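Long-range contacts in xyloglucan-specific endo-beta-1,4-glucanase (Uncultured bacterium, PDB 4W88), which hydrolyses internal beta-1,4-glucan linkages of xyloglucan, as a family 5 glycoside hydrolase built on a TIM barrel: residues A[305-310]-A[319-324]; A[40-45]-A[88-93]. The protein carries 1 engineered substitution. All coordinates share one frame; numbering follows the deposited sequence.

Contact 1. Residues A[305-310]-A[319-324]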
ATOM      1  N   ASP A 305      -3.764  -9.055   1.009  1.00 16.29           N
ATOM      2  CA  ASP A 305      -4.490 -10.134   1.598  1.00 17.52           C
ATOM      3  C   ASP A 305      -5.821  -9.657   2.153  1.00 17.76           C
ATOM      4  O   ASP A 305      -5.900  -9.021   3.208  1.00 17.71           O
ATOM      5  CB  ASP A 305      -3.647 -10.852   2.662  1.00 17.12           C
ATOM      6  CG  ASP A 305      -4.317 -12.108   3.211  1.00 18.48           C
ATOM      7  OD1 ASP A 305      -5.585 -12.260   3.077  1.00 18.38           O
ATOM      8  OD2 ASP A 305      -3.564 -12.974   3.779  1.00 18.02           O
ATOM      9  N   ASN A 306      -6.886 -10.049   1.421  1.00 17.48           N
ATOM     10  CA  ASN A 306      -8.246  -9.675   1.802  1.00 17.36           C
ATOM     11  C   ASN A 306      -9.080 -10.707   2.547  1.00 20.90           C
ATOM     12  O   ASN A 306     -10.305 -10.501   2.760  1.00 18.75           O
ATOM     13  CB  ASN A 306      -9.011  -9.123   0.574  1.00 17.93           C
ATOM     14  CG  ASN A 306      -9.123 -10.134  -0.540  1.00 19.95           C
ATOM     15  OD1 ASN A 306      -8.787 -11.300  -0.320  1.00 18.55           O
ATOM     16  ND2 ASN A 306      -9.681  -9.733  -1.658  1.00 20.04           N
ATOM     17  N   ASN A 307      -8.455 -11.830   2.872  1.00 18.57           N
ATOM     18  CA  ASN A 307      -9.125 -12.984   3.528  1.00 19.53           C
ATOM     19  C   ASN A 307     -10.207 -13.608   2.681  1.00 20.45           C
ATOM     20  O   ASN A 307     -11.082 -14.260   3.236  1.00 24.10           O
ATOM     21  CB  ASN A 307      -9.655 -12.555   4.881  1.00 19.67           C
ATOM     22  CG  ASN A 307      -9.962 -13.704   5.812  1.00 19.40           C
ATOM     23  OD1 ASN A 307      -9.373 -14.772   5.705  1.00 22.92           O
ATOM     24  ND2 ASN A 307     -10.881 -13.491   6.723  1.00 22.03           N
ATOM     25  N   ILE A 308     -10.103 -13.485   1.344  1.00 18.90           N
ATOM     26  CA  ILE A 308     -11.060 -14.142   0.452  1.00 22.26           C
ATOM     27  C   ILE A 308     -10.326 -15.254  -0.263  1.00 20.71           C
ATOM     28  O   ILE A 308      -9.380 -14.990  -0.976  1.00 21.74           O
ATOM     29  CB  ILE A 308     -11.694 -13.174  -0.557  1.00 22.28           C
ATOM     30  CG1 ILE A 308     -12.486 -12.086   0.190  1.00 21.97           C
ATOM     31  CG2 ILE A 308     -12.613 -13.946  -1.502  1.00 24.17           C
ATOM     32  CD1 ILE A 308     -13.067 -11.049  -0.753  1.00 26.60           C
ATOM     33  N   TYR A 309     -10.788 -16.503  -0.104  1.00 21.51           N
ATOM     34  CA  TYR A 309     -10.141 -17.647  -0.731  1.00 23.52           C
ATOM     35  C   TYR A 309     -11.173 -18.683  -1.193  1.00 25.82           C
ATOM     36  O   TYR A 309     -11.151 -19.085  -2.331  1.00 34.38           O
ATOM     37  CB  TYR A 309      -9.151 -18.312   0.233  1.00 24.47           C
ATOM     38  CG  TYR A 309      -8.274 -19.389  -0.371  1.00 23.88           C
ATOM     39  CD1 TYR A 309      -7.113 -19.045  -1.024  1.00 20.94           C
ATOM     40  CD2 TYR A 309      -8.587 -20.714  -0.271  1.00 28.69           C
ATOM     41  CE1 TYR A 309      -6.291 -19.995  -1.557  1.00 23.58           C
ATOM     42  CE2 TYR A 309      -7.764 -21.690  -0.804  1.00 29.87           C
ATOM     43  CZ  TYR A 309      -6.609 -21.329  -1.458  1.00 27.65           C
ATOM     44  OH  TYR A 309      -5.687 -22.206  -2.009  1.00 26.32           O
ATOM     45  N   HIS A 310     -12.037 -19.144  -0.304  1.00 32.40           N
ATOM     46  CA  HIS A 310     -12.966 -20.164  -0.679  1.00 35.27           C
ATOM     47  C   HIS A 310     -14.255 -19.577  -1.226  1.00 46.75           C
ATOM     48  O   HIS A 310     -14.925 -20.195  -2.001  1.00 49.84           O
ATOM     49  CB  HIS A 310     -13.293 -21.070   0.516  1.00 33.93           C
ATOM     50  CG  HIS A 310     -12.136 -21.843   1.073  1.00 42.36           C
ATOM     51  ND1 HIS A 310     -11.496 -22.851   0.376  1.00 52.10           N
ATOM     52  CD2 HIS A 310     -11.565 -21.811   2.301  1.00 42.10           C
ATOM     53  CE1 HIS A 310     -10.544 -23.367   1.136  1.00 51.47           C
ATOM     54  NE2 HIS A 310     -10.562 -22.751   2.307  1.00 49.55           N
ATOM     55  N   LEU A 319      -3.971 -15.666   4.650  1.00 20.03           N
ATOM     56  CA  LEU A 319      -4.216 -16.012   6.045  1.00 18.14           C
ATOM     57  C   LEU A 319      -5.710 -16.211   6.315  1.00 21.02           C
ATOM     58  O   LEU A 319      -6.492 -15.296   6.165  1.00 20.39           O
ATOM     59  CB  LEU A 319      -3.616 -14.996   6.984  1.00 18.97           C
ATOM     60  CG  LEU A 319      -3.921 -15.237   8.478  1.00 21.07           C
ATOM     61  CD1 LEU A 319      -3.327 -16.626   8.896  1.00 22.32           C
ATOM     62  CD2 LEU A 319      -3.414 -14.068   9.323  1.00 22.81           C
ATOM     63  N   ASN A 320      -6.089 -17.422   6.726  1.00 20.65           N
ATOM     64  CA  ASN A 320      -7.446 -17.668   7.224  1.00 22.02           C
ATOM     65  C   ASN A 320      -7.504 -17.108   8.646  1.00 21.30           C
ATOM     66  O   ASN A 320      -7.032 -17.746   9.612  1.00 22.22           O
ATOM     67  CB  ASN A 320      -7.841 -19.140   7.171  1.00 23.13           C
ATOM     68  CG  ASN A 320      -9.265 -19.359   7.628  1.00 26.65           C
ATOM     69  OD1 ASN A 320      -9.832 -18.554   8.391  1.00 29.39           O
ATOM     70  ND2 ASN A 320      -9.843 -20.452   7.206  1.00 28.90           N
ATOM     71  N   ARG A 321      -7.995 -15.880   8.763  1.00 20.72           N
ATOM     72  CA  ARG A 321      -7.811 -15.158  10.027  1.00 20.13           C
ATOM     73  C   ARG A 321      -8.582 -15.793  11.201  1.00 20.94           C
ATOM     74  O   ARG A 321      -8.097 -15.772  12.347  1.00 24.85           O
ATOM     75  CB  ARG A 321      -8.249 -13.721   9.839  1.00 21.37           C
ATOM     76  CG  ARG A 321      -7.443 -12.934   8.842  1.00 19.22           C
ATOM     77  CD  ARG A 321      -7.882 -11.507   8.749  1.00 19.48           C
ATOM     78  NE  ARG A 321      -7.319 -10.899   7.554  1.00 17.77           N
ATOM     79  CZ  ARG A 321      -7.658  -9.684   7.152  1.00 19.13           C
ATOM     80  NH1 ARG A 321      -8.446  -8.956   7.932  1.00 16.55           N
ATOM     81  NH2 ARG A 321      -7.299  -9.227   5.974  1.00 19.37           N
ATOM     82  N   SER A 322      -9.705 -16.430  10.887  1.00 24.90           N
ATOM     83  CA  SER A 322     -10.509 -17.031  11.964  1.00 30.68           C
ATOM     84  C   SER A 322      -9.880 -18.284  12.526  1.00 24.43           C
ATOM     85  O   SER A 322     -10.142 -18.600  13.672  1.00 28.92           O
ATOM     86  CB  SER A 322     -11.931 -17.345  11.531  1.00 32.32           C
ATOM     87  OG  SER A 322     -12.589 -16.140  11.270  1.00 43.21           O
ATOM     88  N   LEU A 323      -9.126 -19.005  11.709  1.00 28.42           N
ATOM     89  CA  LEU A 323      -8.511 -20.251  12.113  1.00 30.73           C
ATOM     90  C   LEU A 323      -7.045 -20.083  12.502  1.00 29.77           C
ATOM     91  O   LEU A 323      -6.437 -21.010  13.045  1.00 25.93           O
ATOM     92  CB  LEU A 323      -8.599 -21.277  10.987  1.00 33.49           C
ATOM     93  CG  LEU A 323     -10.015 -21.663  10.667  1.00 36.98           C
ATOM     94  CD1 LEU A 323     -10.011 -22.854   9.735  1.00 49.54           C
ATOM     95  CD2 LEU A 323     -10.762 -22.005  11.944  1.00 44.45           C
ATOM     96  N   LEU A 324      -6.484 -18.932  12.152  1.00 26.36           N
ATOM     97  CA  LEU A 324      -5.038 -18.687  12.304  1.00 25.43           C
ATOM     98  C   LEU A 324      -4.228 -19.771  11.601  1.00 25.89           C
ATOM     99  O   LEU A 324      -3.163 -20.221  12.115  1.00 27.94           O
ATOM    100  CB  LEU A 324      -4.621 -18.562  13.805  1.00 24.26           C
ATOM    101  CG  LEU A 324      -5.356 -17.455  14.575  1.00 27.10           C
ATOM    102  CD1 LEU A 324      -4.905 -17.428  16.003  1.00 31.94           C
ATOM    103  CD2 LEU A 324      -5.092 -16.092  13.916  1.00 27.39           C
TER
HETATM  104  O   HOH W   1      -6.298 -12.686   5.603  1.00 17.85           O
HETATM  105  O   HOH W   2     -11.442 -15.788   8.593  1.00 28.97           O
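N307 OD1 stands 3.0 Å from the carbonyl L319 O, two acceptors side by side with no bond between them; the amide oxygen accepts a hydrogen bond from Y327 OH instead, and N307 ND2 donates to water 2 and to N39. The positive phi of N307 belongs to the sharp turn the chain makes just past D305, and its CG, anti to the backbone N (chi1 -162°), brings the amide up against R321. There the aliphatic part of R321 crosses the amide at a slant, CG 4.0 Å from N307 CG, and N307 CB lies over one face of the guanidinium, whose plane is 14° from that of the amide. Both carboxylate oxygens of D305 are engaged. OD2 accepts the backbone N of L319 at 2.9 Å on its syn lone pair, a fairly straight bond (164°), and also takes W16 NE1; OD1 accepts N307 N, which closes an Asx turn. Water 1 knits the two segments together, donating to D305 OD1 and to L319 O and accepting from R321 NE at 2.8 Å. The guanidinium reaches the D305 carboxylate through this water, since R321 NH2 stays 4.5 Å from D305 OD1, too far for a salt bridge, although the opposite charges probably still favour each other. R321 NH2 gives only a weak bond to D305 O, 3.1 Å away at the guanidinium edge; NH2 is also bonded to G19 O, and NH1 to T21 OG1. Water 2 bridges N307 ND2 to S322 N. The contact ties the loop leaving strand 300-305 to the short strand 319-320 at the C-terminal end of the last barrel strand, the end where TIM-barrel glycosidases carry their active site.

Contact 2. Residues A[40-45]-A[88-93]; sequences PKTTQE and VDYAVN
Y90 lays one ring face against the backbone of 43-44: Q44 N sits 3.5 Å above the ring plane over its centre, while T43 C is offset toward the rim. The ring gets there because CG of Y90 is anti to its carbonyl carbon, which sends the side chain from helix 78-92 across to the start of helix 44-53. Its hydroxyl ends near T42 O, and water 3 joins the two, donating to T42 O at 2.8 Å; R83 is also bonded to both oxygens. T42 adds its methyl, CG2 lying 4.2 Å from Y90 CE2, while its OG1 turns to E34. These are the first two helices to follow barrel strands in the (beta/alpha)8 fold, packed as neighbours on the outside of the barrel, and T43 is the N-cap of the first, its OG1 accepting from I46 N. Q44 starts out with CG anti to the backbone N, then bends at chi2 (71°), folding its amide back past the tyrosine, with the amide and ring planes 78° apart. Both ends of that amide are used. Q44 NE2 donates to Y90 O at 2.9 Å and also to D48 OD1, and Q44 OE1 accepts N93 ND2 at 2.9 Å along a nearly straight N-H (172°). Two bonds to residues three apart on the other segment fix the rotation of the amide. An alanine in place of Y90 would probably open a gap beneath the 43-44 peptide and leave R83 without its hydroxyl partner. N93 lies toward solvent, its amide turned well out of the plane of that of Q44.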
ATOM      1  N   PRO A  40     -13.146 -10.595  10.320  1.00 19.57           N
ATOM      2  CA  PRO A  40     -13.260 -10.481  11.788  1.00 20.76           C
ATOM      3  C   PRO A  40     -12.481  -9.295  12.351  1.00 17.15           C
ATOM      4  O   PRO A  40     -11.546  -8.758  11.702  1.00 19.64           O
ATOM      5  CB  PRO A  40     -12.621 -11.770  12.273  1.00 21.01           C
ATOM      6  CG  PRO A  40     -11.639 -12.126  11.198  1.00 25.96           C
ATOM      7  CD  PRO A  40     -12.217 -11.656   9.895  1.00 22.21           C
ATOM      8  N   LYS A  41     -12.825  -8.870  13.525  1.00 20.22           N
ATOM      9  CA  LYS A  41     -12.083  -7.800  14.168  1.00 21.17           C
ATOM     10  C   LYS A  41     -10.594  -8.272  14.324  1.00 18.13           C
ATOM     11  O   LYS A  41     -10.292  -9.422  14.745  1.00 19.92           O
ATOM     12  CB  LYS A  41     -12.699  -7.481  15.501  1.00 23.40           C
ATOM     13  CG  LYS A  41     -11.986  -6.389  16.279  1.00 22.76           C
ATOM     14  CD  LYS A  41     -12.720  -5.939  17.550  1.00 27.82           C
ATOM     15  CE  LYS A  41     -11.781  -4.981  18.272  1.00 32.37           C
ATOM     16  NZ  LYS A  41     -12.388  -4.596  19.525  1.00 32.04           N
ATOM     17  N   THR A  42      -9.657  -7.394  13.988  1.00 17.39           N
ATOM     18  CA  THR A  42      -8.233  -7.751  14.047  1.00 16.02           C
ATOM     19  C   THR A  42      -7.846  -7.948  15.514  1.00 17.41           C
ATOM     20  O   THR A  42      -8.319  -7.199  16.442  1.00 17.56           O
ATOM     21  CB  THR A  42      -7.412  -6.625  13.396  1.00 17.04           C
ATOM     22  OG1 THR A  42      -7.950  -6.353  12.099  1.00 17.25           O
ATOM     23  CG2 THR A  42      -6.000  -7.032  13.206  1.00 17.14           C
ATOM     24  N   THR A  43      -6.991  -8.931  15.722  1.00 18.93           N
ATOM     25  CA  THR A  43      -6.479  -9.225  17.061  1.00 17.37           C
ATOM     26  C   THR A  43      -4.925  -9.264  17.049  1.00 16.29           C
ATOM     27  O   THR A  43      -4.296  -9.362  15.968  1.00 17.42           O
ATOM     28  CB  THR A  43      -6.918 -10.589  17.510  1.00 20.53           C
ATOM     29  OG1 THR A  43      -6.389 -11.552  16.578  1.00 19.57           O
ATOM     30  CG2 THR A  43      -8.409 -10.658  17.606  1.00 22.75           C
ATOM     31  N   GLN A  44      -4.321  -9.158  18.244  1.00 16.08           N
ATOM     32  CA  GLN A  44      -2.888  -9.354  18.394  1.00 17.01           C
ATOM     33  C   GLN A  44      -2.421 -10.696  17.752  1.00 16.98           C
ATOM     34  O   GLN A  44      -1.409 -10.746  17.085  1.00 17.19           O
ATOM     35  CB  GLN A  44      -2.477  -9.264  19.863  1.00 18.17           C
ATOM     36  CG  GLN A  44      -0.986  -9.387  20.128  1.00 17.89           C
ATOM     37  CD  GLN A  44      -0.235  -8.194  19.685  1.00 16.99           C
ATOM     38  OE1 GLN A  44      -0.393  -7.104  20.254  1.00 18.56           O
ATOM     39  NE2 GLN A  44       0.567  -8.356  18.692  1.00 18.51           N
ATOM     40  N   GLU A  45      -3.230 -11.747  17.930  1.00 19.69           N
ATOM     41  CA  GLU A  45      -2.925 -13.055  17.442  1.00 20.13           C
ATOM     42  C   GLU A  45      -2.888 -13.102  15.912  1.00 16.39           C
ATOM     43  O   GLU A  45      -2.032 -13.800  15.319  1.00 20.48           O
ATOM     44  CB  GLU A  45      -3.916 -14.100  17.949  1.00 22.12           C
ATOM     45  CG  GLU A  45      -3.823 -14.372  19.451  1.00 22.14           C
ATOM     46  CD  GLU A  45      -4.698 -13.483  20.323  1.00 24.60           C
ATOM     47  OE1 GLU A  45      -5.181 -12.399  19.892  1.00 22.06           O
ATOM     48  OE2 GLU A  45      -4.940 -13.861  21.506  1.00 25.18           O
ATOM     49  N   VAL A  88      -2.147  -0.658  14.834  1.00 15.37           N
ATOM     50  CA  VAL A  88      -0.725  -0.339  14.611  1.00 14.35           C
ATOM     51  C   VAL A  88       0.060  -0.957  15.799  1.00 11.72           C
ATOM     52  O   VAL A  88       1.157  -1.512  15.619  1.00 15.50           O
ATOM     53  CB  VAL A  88      -0.510   1.160  14.518  1.00 16.12           C
ATOM     54  CG1 VAL A  88       0.961   1.585  14.570  1.00 16.60           C
ATOM     55  CG2 VAL A  88      -1.116   1.627  13.172  1.00 17.25           C
ATOM     56  N   ASP A  89      -0.440  -0.751  17.033  1.00 15.76           N
ATOM     57  CA  ASP A  89       0.271  -1.228  18.209  1.00 17.89           C
ATOM     58  C   ASP A  89       0.407  -2.726  18.268  1.00 15.47           C
ATOM     59  O   ASP A  89       1.427  -3.216  18.795  1.00 17.73           O
ATOM     60  CB  ASP A  89      -0.431  -0.747  19.471  1.00 20.34           C
ATOM     61  CG  ASP A  89      -0.261   0.717  19.735  1.00 19.21           C
ATOM     62  OD1 ASP A  89       0.562   1.390  19.095  1.00 19.00           O
ATOM     63  OD2 ASP A  89      -0.865   1.160  20.719  1.00 19.78           O
ATOM     64  N   TYR A  90      -0.544  -3.511  17.705  1.00 15.28           N
ATOM     65  CA  TYR A  90      -0.306  -4.961  17.551  1.00 17.38           C
ATOM     66  C   TYR A  90       1.040  -5.260  16.833  1.00 17.38           C
ATOM     67  O   TYR A  90       1.834  -6.125  17.269  1.00 18.00           O
ATOM     68  CB  TYR A  90      -1.391  -5.654  16.793  1.00 16.17           C
ATOM     69  CG  TYR A  90      -2.801  -5.621  17.359  1.00 17.63           C
ATOM     70  CD1 TYR A  90      -3.045  -5.665  18.721  1.00 17.41           C
ATOM     71  CD2 TYR A  90      -3.878  -5.625  16.511  1.00 18.92           C
ATOM     72  CE1 TYR A  90      -4.338  -5.625  19.226  1.00 17.23           C
ATOM     73  CE2 TYR A  90      -5.170  -5.602  17.013  1.00 16.91           C
ATOM     74  CZ  TYR A  90      -5.411  -5.546  18.330  1.00 18.70           C
ATOM     75  OH  TYR A  90      -6.700  -5.518  18.785  1.00 19.29           O
ATOM     76  N   ALA A  91       1.311  -4.486  15.789  1.00 15.37           N
ATOM     77  CA  ALA A  91       2.508  -4.635  15.017  1.00 17.38           C
ATOM     78  C   ALA A  91       3.739  -4.135  15.779  1.00 18.91           C
ATOM     79  O   ALA A  91       4.819  -4.760  15.745  1.00 17.68           O
ATOM     80  CB  ALA A  91       2.392  -3.979  13.677  1.00 14.70           C
ATOM     81  N   VAL A  92       3.620  -2.988  16.390  1.00 16.32           N
ATOM     82  CA  VAL A  92       4.723  -2.422  17.269  1.00 15.90           C
ATOM     83  C   VAL A  92       5.127  -3.426  18.351  1.00 16.35           C
ATOM     84  O   VAL A  92       6.303  -3.610  18.603  1.00 17.87           O
ATOM     85  CB  VAL A  92       4.356  -1.055  17.894  1.00 17.75           C
ATOM     86  CG1 VAL A  92       5.459  -0.549  18.820  1.00 19.30           C
ATOM     87  CG2 VAL A  92       4.060   0.004  16.799  1.00 17.22           C
ATOM     88  N   ASN A  93       4.147  -4.100  18.926  1.00 17.35           N
ATOM     89  CA  ASN A  93       4.395  -5.096  19.981  1.00 18.28           C
ATOM     90  C   ASN A  93       5.273  -6.237  19.536  1.00 17.87           C
ATOM     91  O   ASN A  93       5.879  -6.898  20.350  1.00 20.34           O
ATOM     92  CB  ASN A  93       3.087  -5.669  20.552  1.00 20.12           C
ATOM     93  CG  ASN A  93       2.329  -4.664  21.403  1.00 18.34           C
ATOM     94  OD1 ASN A  93       2.878  -3.701  21.928  1.00 19.98           O
ATOM     95  ND2 ASN A  93       1.029  -4.896  21.530  1.00 19.06           N
TER
HETATM   96  O   HOH W   3      -9.264  -7.420  19.055  1.00 38.39           O

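Contact 1 is largely buried and contact 2 lies at the surface, yet their centres are about 15 Å apart, on the same side of the chain's centre. Both involve the surroundings of helix 44-53: contact 2 joins its first turn to helix 78-92, while L319 and L324 of contact 1 pack on its flank. The two meet directly: P40, in contact 2, packs on N307 and R321 of contact 1. In contact 1 a carboxylate and a guanidinium are linked mainly through water, beside the mouth of the barrel; in contact 2 neutral amides pair with each other and with a carbonyl, next to an aromatic face on the barrel's outer layer.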